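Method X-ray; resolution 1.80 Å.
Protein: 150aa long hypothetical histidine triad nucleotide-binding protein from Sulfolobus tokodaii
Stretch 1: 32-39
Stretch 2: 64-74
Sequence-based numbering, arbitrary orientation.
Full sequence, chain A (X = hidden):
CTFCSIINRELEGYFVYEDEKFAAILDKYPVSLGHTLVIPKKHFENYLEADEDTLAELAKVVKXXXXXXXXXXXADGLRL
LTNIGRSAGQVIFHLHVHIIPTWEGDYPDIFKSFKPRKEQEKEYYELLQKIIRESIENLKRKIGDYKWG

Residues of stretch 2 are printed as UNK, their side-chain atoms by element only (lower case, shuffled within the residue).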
ATOM      1  N   SER A  32       1.382 -11.890  11.423  1.00 27.58           N
ATOM      2  CA  SER A  32       0.144 -12.624  11.645  1.00 27.44           C
ATOM      3  C   SER A  32       0.122 -13.816  10.698  1.00 27.76           C
ATOM      4  O   SER A  32       0.890 -13.877   9.734  1.00 24.62           O
ATOM      5  CB  SER A  32      -1.074 -11.728  11.391  1.00 26.69           C
ATOM      6  OG  SER A  32      -1.228 -11.446  10.012  1.00 26.14           O
ATOM      7  N   LEU A  33      -0.760 -14.766  10.978  1.00 26.42           N
ATOM      8  CA  LEU A  33      -0.871 -15.965  10.164  1.00 27.65           C
ATOM      9  C   LEU A  33      -1.194 -15.650   8.702  1.00 26.82           C
ATOM     10  O   LEU A  33      -2.203 -15.012   8.405  1.00 27.01           O
ATOM     11  CB  LEU A  33      -1.950 -16.881  10.751  1.00 29.98           C
ATOM     12  CG  LEU A  33      -2.144 -18.226  10.054  1.00 32.49           C
ATOM     13  CD1 LEU A  33      -1.813 -19.362  11.019  1.00 34.58           C
ATOM     14  CD2 LEU A  33      -3.578 -18.334   9.570  1.00 34.10           C
ATOM     15  N   GLY A  34      -0.329 -16.097   7.795  1.00 26.08           N
ATOM     16  CA  GLY A  34      -0.554 -15.853   6.380  1.00 24.99           C
ATOM     17  C   GLY A  34       0.132 -14.610   5.832  1.00 24.51           C
ATOM     18  O   GLY A  34      -0.013 -14.298   4.651  1.00 23.61           O
ATOM     19  N   HIS A  35       0.870 -13.904   6.688  1.00 22.04           N
ATOM     20  CA  HIS A  35       1.594 -12.693   6.290  1.00 22.18           C
ATOM     21  C   HIS A  35       2.422 -13.028   5.049  1.00 22.01           C
ATOM     22  O   HIS A  35       3.253 -13.938   5.067  1.00 21.87           O
ATOM     23  CB  HIS A  35       2.497 -12.244   7.450  1.00 23.14           C
ATOM     24  CG  HIS A  35       3.227 -10.958   7.210  1.00 24.08           C
ATOM     25  ND1 HIS A  35       4.012 -10.365   8.176  1.00 25.71           N
ATOM     26  CD2 HIS A  35       3.319 -10.165   6.114  1.00 22.89           C
ATOM     27  CE1 HIS A  35       4.557  -9.266   7.687  1.00 23.96           C
ATOM     28  NE2 HIS A  35       4.154  -9.121   6.437  1.00 23.95           N
ATOM     29  N   THR A  36       2.186 -12.283   3.972  1.00 21.59           N
ATOM     30  CA  THR A  36       2.863 -12.514   2.702  1.00 21.17           C
ATOM     31  C   THR A  36       3.429 -11.234   2.104  1.00 22.31           C
ATOM     32  O   THR A  36       2.937 -10.138   2.374  1.00 20.71           O
ATOM     33  CB  THR A  36       1.873 -13.147   1.697  1.00 23.54           C
ATOM     34  OG1 THR A  36       1.490 -14.437   2.178  1.00 24.16           O
ATOM     35  CG2 THR A  36       2.494 -13.280   0.305  1.00 23.60           C
ATOM     36  N   LEU A  37       4.476 -11.384   1.296  1.00 22.01           N
ATOM     37  CA  LEU A  37       5.112 -10.252   0.641  1.00 23.91           C
ATOM     38  C   LEU A  37       4.966 -10.420  -0.868  1.00 23.64           C
ATOM     39  O   LEU A  37       5.264 -11.482  -1.408  1.00 24.08           O
ATOM     40  CB  LEU A  37       6.592 -10.204   1.018  1.00 25.81           C
ATOM     41  CG  LEU A  37       6.783 -10.363   2.528  1.00 29.16           C
ATOM     42  CD1 LEU A  37       8.216 -10.694   2.858  1.00 32.50           C
ATOM     43  CD2 LEU A  37       6.325  -9.087   3.222  1.00 28.03           C
ATOM     44  N   VAL A  38       4.487  -9.378  -1.540  1.00 22.35           N
ATOM     45  CA  VAL A  38       4.322  -9.423  -2.987  1.00 22.55           C
ATOM     46  C   VAL A  38       5.443  -8.576  -3.554  1.00 22.62           C
ATOM     47  O   VAL A  38       5.632  -7.427  -3.149  1.00 21.08           O
ATOM     48  CB  VAL A  38       2.967  -8.842  -3.430  1.00 21.61           C
ATOM     49  CG1 VAL A  38       2.832  -8.949  -4.946  1.00 23.89           C
ATOM     50  CG2 VAL A  38       1.834  -9.591  -2.743  1.00 23.18           C
ATOM     51  N   ILE A  39       6.193  -9.139  -4.492  1.00 23.08           N
ATOM     52  CA  ILE A  39       7.319  -8.413  -5.048  1.00 24.01           C
ATOM     53  C   ILE A  39       7.500  -8.509  -6.551  1.00 24.88           C
ATOM     54  O   ILE A  39       7.102  -9.494  -7.181  1.00 24.27           O
ATOM     55  CB  ILE A  39       8.650  -8.927  -4.454  1.00 26.20           C
ATOM     56  CG1 ILE A  39       8.887 -10.371  -4.915  1.00 28.05           C
ATOM     57  CG2 ILE A  39       8.611  -8.887  -2.935  1.00 25.90           C
ATOM     58  CD1 ILE A  39      10.254 -10.926  -4.569  1.00 30.92           C
ATOM     59  N   UNK A  64      -5.059  -9.919  -6.454  1.00 21.72           N
ATOM     60  CA  UNK A  64      -5.259 -11.359  -6.588  1.00 23.21           C
ATOM     61  C   UNK A  64      -4.765 -12.137  -5.373  1.00 23.16           C
ATOM     62  O   UNK A  64      -5.495 -12.952  -4.799  1.00 24.57           O
ATOM     63  c   UNK A  64      -3.746 -13.785  -9.257  1.00 26.89           C
ATOM     64  c   UNK A  64      -5.942 -13.942  -8.063  1.00 25.57           C
ATOM     65  c   UNK A  64      -4.519 -13.409  -7.997  1.00 27.11           C
ATOM     66  c   UNK A  64      -4.546 -11.883  -7.839  1.00 24.40           C
ATOM     67  N   UNK A  65      -3.519 -11.888  -4.983  1.00 22.20           N
ATOM     68  CA  UNK A  65      -2.943 -12.585  -3.845  1.00 21.47           C
ATOM     69  C   UNK A  65      -3.699 -12.272  -2.557  1.00 21.14           C
ATOM     70  O   UNK A  65      -3.906 -13.161  -1.733  1.00 22.05           O
ATOM     71  c   UNK A  65      -0.694 -12.695  -4.938  1.00 21.86           C
ATOM     72  c   UNK A  65      -1.448 -12.239  -3.690  1.00 22.26           C
ATOM     73  c   UNK A  65      -0.872 -12.921  -2.449  1.00 21.49           C
ATOM     74  N   UNK A  66      -4.118 -11.019  -2.388  1.00 21.49           N
ATOM     75  CA  UNK A  66      -4.865 -10.632  -1.195  1.00 20.61           C
ATOM     76  C   UNK A  66      -6.185 -11.406  -1.142  1.00 20.68           C
ATOM     77  O   UNK A  66      -6.563 -11.928  -0.093  1.00 21.53           O
ATOM     78  c   UNK A  66      -5.145  -9.124  -1.191  1.00 22.35           C
ATOM     79  o   UNK A  66      -3.947  -8.376  -1.012  1.00 20.81           O
ATOM     80  N   UNK A  67      -6.893 -11.473  -2.266  1.00 22.16           N
ATOM     81  CA  UNK A  67      -8.152 -12.211  -2.293  1.00 22.44           C
ATOM     82  C   UNK A  67      -7.883 -13.669  -1.929  1.00 23.69           C
ATOM     83  O   UNK A  67      -8.631 -14.278  -1.162  1.00 24.25           O
ATOM     84  c   UNK A  67      -9.844 -10.739  -5.489  1.00 26.85           C
ATOM     85  c   UNK A  67      -8.798 -12.125  -3.679  1.00 23.38           C
ATOM     86  c   UNK A  67     -10.719 -10.629  -3.141  1.00 25.15           C
ATOM     87  c   UNK A  67      -9.479 -10.793  -4.013  1.00 24.40           C
ATOM     88  N   UNK A  68      -6.802 -14.215  -2.475  1.00 24.88           N
ATOM     89  CA  UNK A  68      -6.445 -15.596  -2.200  1.00 25.01           C
ATOM     90  C   UNK A  68      -6.161 -15.848  -0.732  1.00 25.75           C
ATOM     91  O   UNK A  68      -6.653 -16.814  -0.152  1.00 24.51           O
ATOM     92  N   UNK A  69      -5.359 -14.981  -0.121  1.00 23.92           N
ATOM     93  CA  UNK A  69      -5.027 -15.135   1.288  1.00 23.56           C
ATOM     94  C   UNK A  69      -6.257 -14.979   2.180  1.00 23.94           C
ATOM     95  O   UNK A  69      -6.464 -15.774   3.098  1.00 25.30           O
ATOM     96  c   UNK A  69      -3.959 -14.109   1.725  1.00 22.67           C
ATOM     97  c   UNK A  69      -3.769 -14.157   3.247  1.00 23.66           C
ATOM     98  c   UNK A  69      -2.636 -14.406   1.013  1.00 24.11           C
ATOM     99  c   UNK A  69      -1.565 -13.333   1.205  1.00 24.01           C
ATOM    100  N   UNK A  70      -7.076 -13.964   1.911  1.00 25.36           N
ATOM    101  CA  UNK A  70      -8.259 -13.732   2.729  1.00 27.26           C
ATOM    102  C   UNK A  70      -9.144 -14.973   2.746  1.00 28.76           C
ATOM    103  O   UNK A  70      -9.671 -15.364   3.789  1.00 28.86           O
ATOM    104  c   UNK A  70     -12.276 -10.789   3.491  1.00 36.50           C
ATOM    105  n   UNK A  70     -13.198  -9.749   2.962  1.00 39.93           N
ATOM    106  c   UNK A  70      -9.063 -12.539   2.209  1.00 28.41           C
ATOM    107  c   UNK A  70     -11.087 -11.046   2.569  1.00 34.07           C
ATOM    108  c   UNK A  70     -10.273 -12.224   3.081  1.00 31.61           C
ATOM    109  N   UNK A  71      -9.298 -15.590   1.583  1.00 28.52           N
ATOM    110  CA  UNK A  71     -10.117 -16.789   1.463  1.00 29.43           C
ATOM    111  C   UNK A  71      -9.479 -17.968   2.196  1.00 29.68           C
ATOM    112  O   UNK A  71     -10.142 -18.659   2.974  1.00 31.81           O
ATOM    113  c   UNK A  71     -10.306 -17.139  -0.014  1.00 30.77           C
ATOM    114  o   UNK A  71     -10.613 -19.379  -0.750  1.00 35.37           O
ATOM    115  o   UNK A  71     -12.338 -18.368   0.161  1.00 33.94           O
ATOM    116  c   UNK A  71     -11.148 -18.386  -0.217  1.00 34.59           C
ATOM    117  N   UNK A  72      -8.188 -18.179   1.957  1.00 29.63           N
ATOM    118  CA  UNK A  72      -7.449 -19.287   2.559  1.00 28.92           C
ATOM    119  C   UNK A  72      -7.414 -19.308   4.085  1.00 30.60           C
ATOM    120  O   UNK A  72      -7.619 -20.357   4.693  1.00 30.02           O
ATOM    121  c   UNK A  72      -6.023 -19.314   2.011  1.00 30.02           C
ATOM    122  N   UNK A  73      -7.148 -18.165   4.711  1.00 28.77           N
ATOM    123  CA  UNK A  73      -7.089 -18.122   6.168  1.00 29.12           C
ATOM    124  C   UNK A  73      -8.366 -17.555   6.775  1.00 27.14           C
ATOM    125  O   UNK A  73      -8.427 -17.300   7.974  1.00 30.04           O
ATOM    126  c   UNK A  73      -5.884 -17.281   6.661  1.00 28.56           C
ATOM    127  c   UNK A  73      -4.594 -17.841   6.086  1.00 30.35           C
ATOM    128  c   UNK A  73      -6.062 -15.825   6.267  1.00 28.37           C
ATOM    129  N   UNK A  74      -9.384 -17.370   5.939  1.00 27.64           N
ATOM    130  CA  UNK A  74     -10.670 -16.833   6.382  1.00 28.14           C
ATOM    131  C   UNK A  74     -10.501 -15.562   7.207  1.00 28.39           C
ATOM    132  O   UNK A  74     -11.030 -15.439   8.313  1.00 27.69           O
ATOM    133  c   UNK A  74     -12.829 -18.666   5.259  1.00 38.68           C
ATOM    134  c   UNK A  74     -11.433 -17.887   7.193  1.00 31.29           C
ATOM    135  c   UNK A  74     -13.212 -19.842   4.366  1.00 40.63           C
ATOM    136  n   UNK A  74     -12.034 -20.387   3.634  1.00 41.10           N
ATOM    137  c   UNK A  74     -11.873 -19.089   6.369  1.00 34.01           C
TER

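Position 64 carries four carbons forked at the second, the pattern of leucine. Its side chain is out of reach of stretch 1, so Leu64 belongs to the helix without joining the contact. Position 65 has one carbon bearing two more; its CA-to-CB bond points toward the strand, and its atoms meet Thr36 and Val38. Three carbons forked at the first make it valine. With the name known, the fit is clear: Val65 CG1 lies 4.3 Å from Val38 CG2 and 4.4 Å from Thr36 CG2, so a short, branched side chain meets two strand residues whose CB atoms also point its way.

Position 66 shows one carbon and then one oxygen, a serine. The CA-to-CB bond of Ser66 points sideways to stretch 1, and the side chain touches none of it; its hydroxyl finds a hydrogen-bond partner just outside the stretch. Position 67 again has four carbons forked at the second. It is Leu67, out of reach of the strand and partly exposed, where leucine serves as a good helix former. At position 68 there are no side-chain atoms at all, so it is Gly68, which takes the least room at a buried helix position; it too is out of reach of stretch 1, and its backbone N continues the helical pattern by bonding to Leu64 O at 3.0 Å.

Position 69, one helical turn beyond Val65, has four carbons forked at the first, one arm two carbons long, and its atoms meet Thr36 and Gly34. That is isoleucine, and the long arm explains its reach: Ile69 CD1 comes to 3.4 Å from Thr36 OG1 and 3.9 Å from Gly34 O. These are van der Waals contacts. The polarity of the threonine hydroxyl is met within its own stretch, where Thr36 OG1 donates to Gly34 O at 2.9 Å, so an apolar methyl can pack beside the pair.

Position 70 is four carbons in a row ending in nitrogen. Lys70 is fully extended, all four chi angles t, and remains clear of stretch 1; its long chain can carry the charge away from the helix. Position 71 has two carbons, the second bearing two oxygens: Asp71, exposed, where a charged group suits the solvent. Position 72 has a single carbon, Ala72, a good helix former that makes no contact with stretch 1.

Position 73 has one carbon bearing two, points toward stretch 1 and meets Leu33. It is Val73, the first residue to leave helical phi/psi, with CG1 3.7 Å from Leu33 CD2. Position 74, four carbons and a terminal nitrogen, is Lys74; its chain bends back so that NZ donates to Asp71 O at 2.6 Å.

The contact is van der Waals packing, mostly of apolar side chains, with no hydrogen bond crossing it. Val65, Ile69 and Val73, spaced four residues apart, line one face of the chain, while strand and helix run nearly antiparallel at 164°. Gly34 lies within the type II turn from Ser32 to His35, and its CA is 6.8 Å from the CA of Ile69. A CB there would lie only 3.3 Å from Val73 CG1 and, at phi 94°, would jam against the preceding carbonyl, so glycine suits both the turn and the packing.

Stretch 2, residues 64-74: LVSLGIKDAVK
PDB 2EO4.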